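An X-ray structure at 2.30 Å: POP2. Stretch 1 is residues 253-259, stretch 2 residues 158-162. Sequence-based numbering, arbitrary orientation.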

# COMPACT_ATOMS: atom_id res chain seq x y z
N LEU A 253 4.86 5.77 -5.60
CA LEU A 253 5.69 6.75 -4.90
C LEU A 253 6.29 6.14 -3.64
O LEU A 253 7.45 6.38 -3.30
CB LEU A 253 4.85 7.99 -4.52
CG LEU A 253 5.61 9.21 -3.96
CD1 LEU A 253 6.70 9.63 -4.94
CD2 LEU A 253 4.64 10.37 -3.72
N MET A 254 5.47 5.36 -2.96
CA MET A 254 5.82 4.66 -1.73
C MET A 254 7.02 3.76 -1.96
O MET A 254 8.03 3.85 -1.26
CB MET A 254 4.62 3.83 -1.30
CG MET A 254 4.55 3.44 0.15
SD MET A 254 3.07 2.46 0.47
CE MET A 254 1.81 3.64 0.01
N LEU A 255 6.92 2.87 -2.95
CA LEU A 255 7.99 1.93 -3.27
C LEU A 255 9.30 2.62 -3.72
O LEU A 255 10.39 2.21 -3.34
CB LEU A 255 7.52 0.96 -4.36
CG LEU A 255 8.45 -0.18 -4.72
CD1 LEU A 255 8.63 -1.08 -3.49
CD2 LEU A 255 7.88 -0.97 -5.90
N LEU A 256 9.16 3.65 -4.55
CA LEU A 256 10.31 4.40 -5.06
C LEU A 256 11.03 5.01 -3.87
O LEU A 256 12.26 4.96 -3.76
CB LEU A 256 9.81 5.53 -5.98
CG LEU A 256 10.06 5.54 -7.48
CD1 LEU A 256 10.38 4.15 -8.00
CD2 LEU A 256 8.83 6.14 -8.16
N SER A 257 10.25 5.60 -2.97
CA SER A 257 10.79 6.23 -1.78
C SER A 257 11.46 5.22 -0.87
O SER A 257 12.55 5.46 -0.37
CB SER A 257 9.69 6.99 -1.04
OG SER A 257 9.22 8.08 -1.82
N PHE A 258 10.81 4.08 -0.65
CA PHE A 258 11.39 3.06 0.22
C PHE A 258 12.75 2.60 -0.29
O PHE A 258 13.73 2.58 0.45
CB PHE A 258 10.49 1.82 0.31
CG PHE A 258 11.06 0.74 1.15
CD1 PHE A 258 10.97 0.81 2.54
CD2 PHE A 258 11.76 -0.31 0.57
CE1 PHE A 258 11.58 -0.16 3.34
CE2 PHE A 258 12.38 -1.28 1.36
CZ PHE A 258 12.29 -1.20 2.76
N CYS A 259 12.80 2.22 -1.56
CA CYS A 259 14.04 1.73 -2.14
C CYS A 259 15.16 2.78 -2.22
O CYS A 259 16.33 2.45 -2.09
CB CYS A 259 13.75 1.13 -3.51
SG CYS A 259 12.73 -0.37 -3.42
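Stretch 2, residues 158-162: WITYH

A single methyl group perched almost exactly on the axis of an aromatic ring is the most striking feature of this contact: CD1 of Ile 159 lies 3.4 Å from the centroid of the Phe 258 ring, only 2° off the ring normal, in a CH-pi arrangement close to ideal. The pair illustrates a general principle, that a strand can pack against a helix by van der Waals contact, without a hydrogen bond between them.

Residues 158-160 are the extended end of a strand that begins earlier in the chain, with phi/psi running from -92/140 at Trp 158 to -138/168 at Thr 160; Tyr 161 (-137/120) remains extended, whereas His 162 turns to 56/60. The strand crosses the helix at 108°, closer to perpendicular than to antiparallel, with the two axes 8.6 Å apart at their closest. CA of Ile 159 lies 6.8 Å from CA of Leu 255, and CA of Tyr 161 7.3 Å from CA of Met 254.

Alternation along the extended backbone sets the pattern. Ile 159 and Tyr 161 direct their CA-to-CB bonds toward the helix, while that of Thr 160 points away. Ile 159, with chi1 and chi2 both m, meets three helix residues: its CD1 is 3.6 Å from CD2 of Phe 258, its CG1 4.2 Å from CD1 of Leu 255, and its CG2 4.2 Å from CG of Met 254. Met 254 in turn reaches along the strand backbone, its SD 3.8 Å from O of Ile 159, 3.7 Å from C of Thr 160 and 3.8 Å from N of Tyr 161. Thr 160 thus takes part through its main chain, although its CA-to-CB bond points away. Beyond it, CE of Met 254 rests 3.9 Å from CB of Tyr 161, extending the apolar contact past the strand.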

# COMPACT_ATOMS: atom_id res chain seq x y z
N TRP A 158 6.68 -6.67 1.95
CA TRP A 158 5.58 -5.72 1.73
C TRP A 158 5.95 -4.36 2.28
O TRP A 158 6.57 -4.25 3.33
CB TRP A 158 4.29 -6.19 2.40
CG TRP A 158 3.55 -7.26 1.62
CD1 TRP A 158 3.76 -8.60 1.66
CD2 TRP A 158 2.46 -7.05 0.72
NE1 TRP A 158 2.86 -9.25 0.85
CE2 TRP A 158 2.05 -8.32 0.25
CE3 TRP A 158 1.79 -5.91 0.26
CZ2 TRP A 158 1.00 -8.48 -0.66
CZ3 TRP A 158 0.73 -6.07 -0.66
CH2 TRP A 158 0.35 -7.35 -1.10
N ILE A 159 5.58 -3.32 1.54
CA ILE A 159 5.86 -1.93 1.91
C ILE A 159 4.53 -1.21 2.08
O ILE A 159 3.67 -1.27 1.19
CB ILE A 159 6.68 -1.21 0.82
CG1 ILE A 159 7.97 -1.99 0.54
CG2 ILE A 159 7.00 0.23 1.24
CD1 ILE A 159 8.90 -2.09 1.74
N THR A 160 4.36 -0.52 3.20
CA THR A 160 3.13 0.19 3.48
C THR A 160 3.42 1.55 4.09
O THR A 160 4.55 1.84 4.47
CB THR A 160 2.28 -0.62 4.47
OG1 THR A 160 1.03 0.05 4.68
CG2 THR A 160 3.02 -0.77 5.80
N TYR A 161 2.39 2.38 4.16
CA TYR A 161 2.50 3.71 4.75
C TYR A 161 1.24 3.81 5.59
O TYR A 161 0.14 3.71 5.06
CB TYR A 161 2.49 4.79 3.66
CG TYR A 161 3.37 5.97 3.99
CD1 TYR A 161 4.74 5.92 3.75
CD2 TYR A 161 2.85 7.11 4.61
CE1 TYR A 161 5.58 6.96 4.13
CE2 TYR A 161 3.67 8.16 4.99
CZ TYR A 161 5.04 8.08 4.76
OH TYR A 161 5.88 9.10 5.16
N HIS A 162 1.39 4.00 6.89
CA HIS A 162 0.22 4.04 7.77
C HIS A 162 -0.50 2.71 7.53
O HIS A 162 -1.65 2.68 7.09
CB HIS A 162 -0.69 5.21 7.42
CG HIS A 162 -0.21 6.53 7.94
ND1 HIS A 162 -0.71 7.73 7.48
CD2 HIS A 162 0.68 6.84 8.91
CE1 HIS A 162 -0.13 8.72 8.14
NE2 HIS A 162 0.71 8.21 9.01